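Local coordinates for hypothetical membrane spanning protein (Vibrio fischeri, PDB 4RCK) that is of uncharacterised function but contains a magnesium-binding von Willebrand factor type A domain of the BatA type, at residues L129-A137 against T179-T187; A154-G164 against I191-A202. All coordinates share one frame; numbering follows the deposited sequence.

Contact 1: L129-A137 against T179-T187; sequences LLSDGANTA and TARDLDEDT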
loop_
_atom_site.group_PDB
_atom_site.type_symbol
_atom_site.label_atom_id
_atom_site.label_comp_id
_atom_site.label_asym_id
_atom_site.label_seq_id
_atom_site.Cartn_x
_atom_site.Cartn_y
_atom_site.Cartn_z
ATOM N N LEU A 129 16.050 13.091 -4.272
ATOM C CA LEU A 129 16.767 14.138 -3.557
ATOM C C LEU A 129 16.927 15.381 -4.416
ATOM O O LEU A 129 17.314 15.293 -5.581
ATOM C CB LEU A 129 18.144 13.635 -3.113
ATOM C CG LEU A 129 19.253 14.667 -2.886
ATOM C CD1 LEU A 129 19.173 15.256 -1.488
ATOM C CD2 LEU A 129 20.622 14.049 -3.144
ATOM N N LEU A 130 16.616 16.537 -3.839
ATOM C CA LEU A 130 16.912 17.806 -4.493
ATOM C C LEU A 130 17.689 18.713 -3.543
ATOM O O LEU A 130 17.491 18.667 -2.327
ATOM C CB LEU A 130 15.634 18.496 -4.978
ATOM C CG LEU A 130 14.887 19.392 -3.994
ATOM C CD1 LEU A 130 14.332 20.584 -4.734
ATOM C CD2 LEU A 130 13.776 18.622 -3.310
ATOM N N SER A 131 18.581 19.521 -4.108
ATOM C CA SER A 131 19.463 20.382 -3.328
ATOM C C SER A 131 19.919 21.570 -4.167
ATOM O O SER A 131 19.998 21.482 -5.388
ATOM C CB SER A 131 20.674 19.595 -2.815
ATOM O OG SER A 131 21.546 20.420 -2.060
ATOM N N ASP A 132 20.198 22.688 -3.504
ATOM C CA ASP A 132 20.708 23.873 -4.182
ATOM C C ASP A 132 22.212 23.914 -4.002
ATOM O O ASP A 132 22.921 24.677 -4.668
ATOM C CB ASP A 132 20.045 25.152 -3.638
ATOM C CG ASP A 132 20.171 25.295 -2.116
ATOM O OD1 ASP A 132 21.004 24.578 -1.518
ATOM O OD2 ASP A 132 19.450 26.139 -1.526
ATOM N N GLY A 133 22.687 23.062 -3.100
ATOM C CA GLY A 133 24.025 23.210 -2.584
ATOM C C GLY A 133 24.875 21.967 -2.625
ATOM O O GLY A 133 24.388 20.846 -2.796
ATOM N N ALA A 134 26.175 22.184 -2.483
ATOM C CA ALA A 134 27.105 21.092 -2.304
ATOM C C ALA A 134 26.927 20.550 -0.901
ATOM O O ALA A 134 26.351 21.215 -0.036
ATOM C CB ALA A 134 28.534 21.551 -2.532
ATOM N N ASN A 135 27.412 19.337 -0.682
ATOM C CA ASN A 135 27.388 18.744 0.642
ATOM C C ASN A 135 28.481 19.365 1.509
ATOM O O ASN A 135 29.557 18.791 1.675
ATOM C CB ASN A 135 27.551 17.226 0.535
ATOM C CG ASN A 135 27.699 16.555 1.882
ATOM O OD1 ASN A 135 26.744 16.464 2.651
ATOM N ND2 ASN A 135 28.903 16.081 2.176
ATOM N N THR A 136 28.199 20.551 2.047
ATOM C CA THR A 136 29.197 21.324 2.786
ATOM C C THR A 136 29.555 20.678 4.125
ATOM O O THR A 136 30.731 20.557 4.465
ATOM C CB THR A 136 28.717 22.776 3.043
ATOM O OG1 THR A 136 27.790 22.793 4.133
ATOM C CG2 THR A 136 28.046 23.359 1.804
ATOM N N ALA A 137 28.542 20.253 4.873
ATOM C CA ALA A 137 28.750 19.706 6.212
ATOM C C ALA A 137 27.960 18.428 6.452
ATOM O O ALA A 137 26.792 18.354 6.130
ATOM C CB ALA A 137 28.379 20.733 7.253
ATOM N N THR A 179 23.085 32.544 -9.454
ATOM C CA THR A 179 22.396 32.211 -8.212
ATOM C C THR A 179 22.696 30.821 -7.654
ATOM O O THR A 179 22.356 30.525 -6.507
ATOM C CB THR A 179 20.884 32.331 -8.395
ATOM O OG1 THR A 179 20.455 31.428 -9.420
ATOM C CG2 THR A 179 20.508 33.748 -8.796
ATOM N N ALA A 180 23.332 29.975 -8.457
ATOM C CA ALA A 180 23.686 28.636 -8.006
ATOM C C ALA A 180 25.164 28.353 -8.220
ATOM O O ALA A 180 25.529 27.445 -8.966
ATOM C CB ALA A 180 22.837 27.591 -8.718
ATOM N N ARG A 181 26.011 29.133 -7.561
ATOM C CA ARG A 181 27.447 28.901 -7.595
ATOM C C ARG A 181 27.769 27.647 -6.802
ATOM O O ARG A 181 28.628 26.850 -7.186
ATOM C CB ARG A 181 28.200 30.098 -7.017
ATOM C CG ARG A 181 27.325 31.320 -6.822
ATOM C CD ARG A 181 27.404 31.863 -5.404
ATOM N NE ARG A 181 26.148 32.494 -5.005
ATOM C CZ ARG A 181 25.749 33.695 -5.410
ATOM N NH1 ARG A 181 26.506 34.402 -6.233
ATOM N NH2 ARG A 181 24.590 34.190 -4.994
ATOM N N ASP A 182 27.051 27.480 -5.697
ATOM C CA ASP A 182 27.321 26.420 -4.740
ATOM C C ASP A 182 26.974 25.040 -5.287
ATOM O O ASP A 182 27.680 24.068 -5.003
ATOM C CB ASP A 182 26.545 26.681 -3.449
ATOM C CG ASP A 182 27.283 26.202 -2.219
ATOM O OD1 ASP A 182 28.526 26.314 -2.195
ATOM O OD2 ASP A 182 26.621 25.715 -1.279
ATOM N N LEU A 183 25.894 24.971 -6.067
ATOM C CA LEU A 183 25.358 23.714 -6.593
ATOM C C LEU A 183 26.419 22.749 -7.125
ATOM O O LEU A 183 27.060 23.010 -8.138
ATOM C CB LEU A 183 24.338 24.002 -7.702
ATOM C CG LEU A 183 23.570 22.792 -8.236
ATOM C CD1 LEU A 183 22.587 22.291 -7.186
ATOM C CD2 LEU A 183 22.858 23.110 -9.542
ATOM N N ASP A 184 26.592 21.636 -6.418
ATOM C CA ASP A 184 27.492 20.571 -6.846
ATOM C C ASP A 184 26.751 19.608 -7.758
ATOM O O ASP A 184 25.973 18.773 -7.293
ATOM C CB ASP A 184 28.063 19.827 -5.637
ATOM C CG ASP A 184 29.284 19.001 -5.981
ATOM O OD1 ASP A 184 29.536 18.769 -7.181
ATOM O OD2 ASP A 184 29.990 18.573 -5.044
ATOM N N GLU A 185 26.999 19.725 -9.059
ATOM C CA GLU A 185 26.272 18.926 -10.034
ATOM C C GLU A 185 26.917 17.564 -10.273
ATOM O O GLU A 185 26.219 16.558 -10.400
ATOM C CB GLU A 185 26.142 19.685 -11.357
ATOM C CG GLU A 185 25.222 20.896 -11.283
ATOM C CD GLU A 185 24.823 21.419 -12.649
ATOM O OE1 GLU A 185 23.836 20.908 -13.218
ATOM O OE2 GLU A 185 25.501 22.337 -13.155
ATOM N N ASP A 186 28.245 17.519 -10.318
ATOM C CA ASP A 186 28.920 16.261 -10.622
ATOM C C ASP A 186 28.964 15.315 -9.420
ATOM O O ASP A 186 29.210 14.124 -9.584
ATOM C CB ASP A 186 30.336 16.510 -11.151
ATOM C CG ASP A 186 31.182 17.328 -10.201
ATOM O OD1 ASP A 186 30.679 18.348 -9.686
ATOM O OD2 ASP A 186 32.351 16.953 -9.971
ATOM N N THR A 187 28.722 15.831 -8.217
ATOM C CA THR A 187 28.500 14.950 -7.072
ATOM C C THR A 187 27.092 14.381 -7.183
ATOM O O THR A 187 26.885 13.173 -7.067
ATOM C CB THR A 187 28.673 15.674 -5.716
ATOM O OG1 THR A 187 30.052 15.650 -5.332
ATOM C CG2 THR A 187 27.851 14.991 -4.627
#

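Contact 2: A154-G164 against I191-A202; sequences AKIYTVGIGAG and IATMTGGQYFRA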
loop_
_atom_site.group_PDB
_atom_site.type_symbol
_atom_site.label_atom_id
_atom_site.label_comp_id
_atom_site.label_asym_id
_atom_site.label_seq_id
_atom_site.Cartn_x
_atom_site.Cartn_y
_atom_site.Cartn_z
ATOM N N ALA A 154 18.131 0.752 -3.654
ATOM C CA ALA A 154 17.408 2.003 -3.837
ATOM C C ALA A 154 17.942 2.782 -5.033
ATOM O O ALA A 154 19.140 3.050 -5.132
ATOM C CB ALA A 154 17.480 2.850 -2.577
ATOM N N LYS A 155 17.043 3.135 -5.945
ATOM C CA LYS A 155 17.387 3.986 -7.074
ATOM C C LYS A 155 17.114 5.436 -6.694
ATOM O O LYS A 155 15.961 5.821 -6.496
ATOM C CB LYS A 155 16.585 3.584 -8.317
ATOM C CG LYS A 155 16.970 4.322 -9.592
ATOM C CD LYS A 155 16.037 3.978 -10.750
ATOM C CE LYS A 155 16.271 2.568 -11.278
ATOM N NZ LYS A 155 15.329 2.231 -12.385
ATOM N N ILE A 156 18.167 6.239 -6.570
ATOM C CA ILE A 156 17.988 7.630 -6.160
ATOM C C ILE A 156 18.161 8.608 -7.327
ATOM O O ILE A 156 19.192 8.638 -8.004
ATOM C CB ILE A 156 18.949 8.011 -4.988
ATOM C CG1 ILE A 156 19.467 9.446 -5.115
ATOM C CG2 ILE A 156 20.098 7.045 -4.877
ATOM C CD1 ILE A 156 18.571 10.466 -4.489
ATOM N N TYR A 157 17.107 9.385 -7.563
ATOM C CA TYR A 157 17.119 10.462 -8.541
ATOM C C TYR A 157 17.532 11.764 -7.868
ATOM O O TYR A 157 17.051 12.086 -6.781
ATOM C CB TYR A 157 15.741 10.628 -9.190
ATOM C CG TYR A 157 15.280 9.443 -10.008
ATOM C CD1 TYR A 157 15.719 9.267 -11.312
ATOM C CD2 TYR A 157 14.392 8.513 -9.485
ATOM C CE1 TYR A 157 15.298 8.191 -12.070
ATOM C CE2 TYR A 157 13.963 7.434 -10.235
ATOM C CZ TYR A 157 14.419 7.277 -11.527
ATOM O OH TYR A 157 13.997 6.205 -12.281
ATOM N N THR A 158 18.417 12.514 -8.514
ATOM C CA THR A 158 18.905 13.763 -7.945
ATOM C C THR A 158 18.441 14.964 -8.767
ATOM O O THR A 158 18.417 14.915 -9.996
ATOM C CB THR A 158 20.440 13.764 -7.846
ATOM O OG1 THR A 158 21.005 13.728 -9.162
ATOM C CG2 THR A 158 20.922 12.550 -7.066
ATOM N N VAL A 159 18.062 16.039 -8.082
ATOM C CA VAL A 159 17.569 17.240 -8.750
ATOM C C VAL A 159 18.317 18.490 -8.298
ATOM O O VAL A 159 18.173 18.931 -7.159
ATOM C CB VAL A 159 16.060 17.452 -8.496
ATOM C CG1 VAL A 159 15.552 18.652 -9.279
ATOM C CG2 VAL A 159 15.273 16.202 -8.861
ATOM N N GLY A 160 19.121 19.058 -9.192
ATOM C CA GLY A 160 19.787 20.316 -8.912
ATOM C C GLY A 160 18.828 21.462 -9.158
ATOM O O GLY A 160 18.104 21.460 -10.155
ATOM N N ILE A 161 18.812 22.440 -8.258
ATOM C CA ILE A 161 17.842 23.525 -8.355
ATOM C C ILE A 161 18.489 24.903 -8.177
ATOM O O ILE A 161 19.183 25.169 -7.192
ATOM C CB ILE A 161 16.697 23.329 -7.330
ATOM C CG1 ILE A 161 15.649 24.434 -7.477
ATOM C CG2 ILE A 161 17.229 23.240 -5.904
ATOM C CD1 ILE A 161 14.398 24.194 -6.665
ATOM N N GLY A 162 18.260 25.773 -9.157
ATOM C CA GLY A 162 18.903 27.072 -9.203
ATOM C C GLY A 162 18.862 27.629 -10.614
ATOM O O GLY A 162 18.912 26.876 -11.588
ATOM N N ALA A 163 18.777 28.949 -10.729
ATOM C CA ALA A 163 18.653 29.595 -12.031
ATOM C C ALA A 163 19.978 29.632 -12.785
ATOM O O ALA A 163 20.013 29.452 -14.003
ATOM C CB ALA A 163 18.107 31.006 -11.867
ATOM N N GLY A 164 21.065 29.864 -12.058
ATOM C CA GLY A 164 22.358 30.080 -12.678
ATOM C C GLY A 164 22.532 31.554 -12.986
ATOM O O GLY A 164 22.027 32.404 -12.251
ATOM N N ILE A 191 25.947 10.420 -7.731
ATOM C CA ILE A 191 24.987 9.753 -6.858
ATOM C C ILE A 191 23.914 9.022 -7.659
ATOM O O ILE A 191 23.691 7.826 -7.468
ATOM C CB ILE A 191 24.302 10.751 -5.905
ATOM C CG1 ILE A 191 25.327 11.364 -4.948
ATOM C CG2 ILE A 191 23.193 10.068 -5.125
ATOM C CD1 ILE A 191 24.737 12.374 -3.987
ATOM N N ALA A 192 23.261 9.750 -8.557
ATOM C CA ALA A 192 22.211 9.182 -9.394
ATOM C C ALA A 192 22.748 8.054 -10.270
ATOM O O ALA A 192 22.150 6.982 -10.353
ATOM C CB ALA A 192 21.579 10.263 -10.252
ATOM N N THR A 193 23.883 8.307 -10.916
ATOM C CA THR A 193 24.513 7.328 -11.796
ATOM C C THR A 193 24.920 6.065 -11.043
ATOM O O THR A 193 24.653 4.950 -11.498
ATOM C CB THR A 193 25.753 7.925 -12.494
ATOM O OG1 THR A 193 25.333 8.768 -13.573
ATOM C CG2 THR A 193 26.651 6.824 -13.043
HETATM N N MSE A 194 25.556 6.248 -9.890
HETATM C CA MSE A 194 26.018 5.134 -9.065
HETATM C C MSE A 194 24.884 4.178 -8.706
HETATM O O MSE A 194 25.086 2.968 -8.603
HETATM C CB MSE A 194 26.672 5.665 -7.787
HETATM C CG MSE A 194 27.174 4.596 -6.837
HETATM SE SE MSE A 194 28.087 5.368 -5.301
HETATM C CE MSE A 194 29.563 6.237 -6.234
ATOM N N THR A 195 23.688 4.730 -8.535
ATOM C CA THR A 195 22.544 3.958 -8.065
ATOM C C THR A 195 21.542 3.648 -9.171
ATOM O O THR A 195 20.556 2.949 -8.943
ATOM C CB THR A 195 21.821 4.699 -6.947
ATOM O OG1 THR A 195 21.456 6.003 -7.413
ATOM C CG2 THR A 195 22.736 4.835 -5.741
ATOM N N GLY A 196 21.790 4.180 -10.362
ATOM C CA GLY A 196 20.969 3.864 -11.516
ATOM C C GLY A 196 19.888 4.882 -11.822
ATOM O O GLY A 196 19.152 4.737 -12.798
ATOM N N GLY A 197 19.786 5.913 -10.992
ATOM C CA GLY A 197 18.822 6.971 -11.225
ATOM C C GLY A 197 19.318 7.956 -12.264
ATOM O O GLY A 197 20.268 7.678 -12.995
ATOM N N GLN A 198 18.668 9.112 -12.332
ATOM C CA GLN A 198 19.073 10.176 -13.241
ATOM C C GLN A 198 19.252 11.482 -12.481
ATOM O O GLN A 198 18.704 11.654 -11.393
ATOM C CB GLN A 198 18.043 10.356 -14.358
ATOM C CG GLN A 198 17.916 9.163 -15.288
ATOM C CD GLN A 198 19.156 8.949 -16.130
ATOM O OE1 GLN A 198 19.663 7.832 -16.237
ATOM N NE2 GLN A 198 19.651 10.020 -16.741
ATOM N N TYR A 199 20.028 12.396 -13.051
ATOM C CA TYR A 199 20.163 13.728 -12.477
ATOM C C TYR A 199 19.454 14.765 -13.336
ATOM O O TYR A 199 19.564 14.753 -14.561
ATOM C CB TYR A 199 21.632 14.118 -12.311
ATOM C CG TYR A 199 21.805 15.604 -12.102
ATOM C CD1 TYR A 199 21.444 16.199 -10.899
ATOM C CD2 TYR A 199 22.303 16.416 -13.111
ATOM C CE1 TYR A 199 21.586 17.556 -10.705
ATOM C CE2 TYR A 199 22.448 17.777 -12.925
ATOM C CZ TYR A 199 22.088 18.342 -11.720
ATOM O OH TYR A 199 22.231 19.696 -11.526
ATOM N N PHE A 200 18.735 15.671 -12.682
ATOM C CA PHE A 200 18.025 16.730 -13.382
ATOM C C PHE A 200 18.391 18.101 -12.823
ATOM O O PHE A 200 18.581 18.259 -11.619
ATOM C CB PHE A 200 16.515 16.512 -13.284
ATOM C CG PHE A 200 16.058 15.176 -13.789
ATOM C CD1 PHE A 200 15.704 15.007 -15.116
ATOM C CD2 PHE A 200 15.970 14.091 -12.933
ATOM C CE1 PHE A 200 15.278 13.779 -15.583
ATOM C CE2 PHE A 200 15.545 12.861 -13.394
ATOM C CZ PHE A 200 15.199 12.705 -14.720
ATOM N N ARG A 201 18.489 19.091 -13.704
ATOM C CA ARG A 201 18.761 20.463 -13.291
ATOM C C ARG A 201 17.566 21.360 -13.597
ATOM O O ARG A 201 17.173 21.509 -14.755
ATOM C CB ARG A 201 20.019 20.998 -13.983
ATOM C CG ARG A 201 20.210 22.505 -13.865
ATOM C CD ARG A 201 20.646 22.924 -12.468
ATOM N NE ARG A 201 20.699 24.377 -12.332
ATOM C CZ ARG A 201 21.720 25.130 -12.729
ATOM N NH1 ARG A 201 21.678 26.445 -12.564
ATOM N NH2 ARG A 201 22.782 24.571 -13.294
ATOM N N ALA A 202 16.986 21.947 -12.555
ATOM C CA ALA A 202 15.833 22.828 -12.712
ATOM C C ALA A 202 16.248 24.289 -12.608
ATOM O O ALA A 202 16.655 24.749 -11.540
ATOM C CB ALA A 202 14.772 22.509 -11.672
#

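Contact 1: L129-A137 against T179-T187
The flat groups are two carboxylates: D182, with an oxygen near G133 and T136, and D184, which meets A134 chiefly through its CB methylene. D182 OD2 lies 3.8 Å from G133 CA, and the T136 side chain crosses D182 at about a right angle, bringing CG2 to 4.1 Å from OD2. D184 CB lies 3.6 Å from A134 CB, while the carboxylate turns to its own helix. There T187 N donates to OD1 (3.2 Å) and T187 OG1 to OD2 (2.9 Å), each from well above the carboxylate plane (62° and 54°), so D184 is the N-cap. L183 has CG anti to the backbone N (chi1 -173°), which carries CD1 to 3.3 Å from S131 O. With 298 Å² buried and no clear hydrogen bond between the segments, the contact rests largely on van der Waals packing. D132 faces the second subunit: S30 and R46 of that chain meet OD2, and the magnesium ion bound by its S28 and S30 lies about 3 Å from the side chain. The loop after strand 124-131 rests on the loop and N-cap leading into helix 185-195, L183 reaching on to Y199 and R201 of strand 199-202.

Contact 2: A154-G164 against I191-A202
R201 and G162 meet because the arginine starts with CG anti to its backbone N (chi1 167°) and then bends at chi2 (73°), carrying the guanidinium forward, past the end of strand 199-202, to G162. NE and NH1 both donate to G162 O, at 3.2 and 3.0 Å; the oxygen lies close to the guanidinium plane, and both nitrogens reach it from one face of its carbonyl group. The two strands pair in parallel, T158-I161 with Y199-A202. Their alternating bonds include F200 N to T158 O (2.8 Å) and A202 N to G160 O (2.7 Å, nearly straight), and the strand segments are inclined by 21°. Side chains alternate accordingly. The Y199 ring offers its edge to T158 OG1, 3.1 Å from CD1, and its OH comes 3.6 Å from G160 CA; the T158 hydroxyl bonds to L188 O and the Y199 hydroxyl to E185. Helix 191-195 lies over this face, where I191 CG2 touches I156 CG1 at 3.8 Å. T195 OG1 accepts a weak bond from I156 N, and G196 ends the helix in a Schellman motif. V159, F200 and A202 point to the other face, F200 and A202 packing on I211 of helix 205-218, with Y157 on I215 and L218 of the same helix. Strand, antiparallel helix and adjoining parallel strand make a beta-alpha-beta unit, as expected at this end of the alpha-beta-alpha sandwich of the von Willebrand factor type A fold.

In the fold
The segments alternate along the chain, 129-137, 154-164, 179-187, 191-202, so the two contacts interlock. Their centres lie about 11 Å apart, and both use helix 185-195: contact 1 holds its N-terminal end and contact 2 its C-terminal turn. They also share one parallel sheet, ordered 124-131, 154-161, 199-202, in which L129 O and V159 N (2.7 Å, a probable hydrogen bond) join them. A further probable bond links E185 OE1 to Y199 OH at 2.6 Å. L129 continues the sheet into the second subunit. S28 and S30 of that subunit, with D132 of this chain, are consistent with a metal-ion-dependent adhesion site formed across the dimer, at the C-terminal ends of the parallel strands.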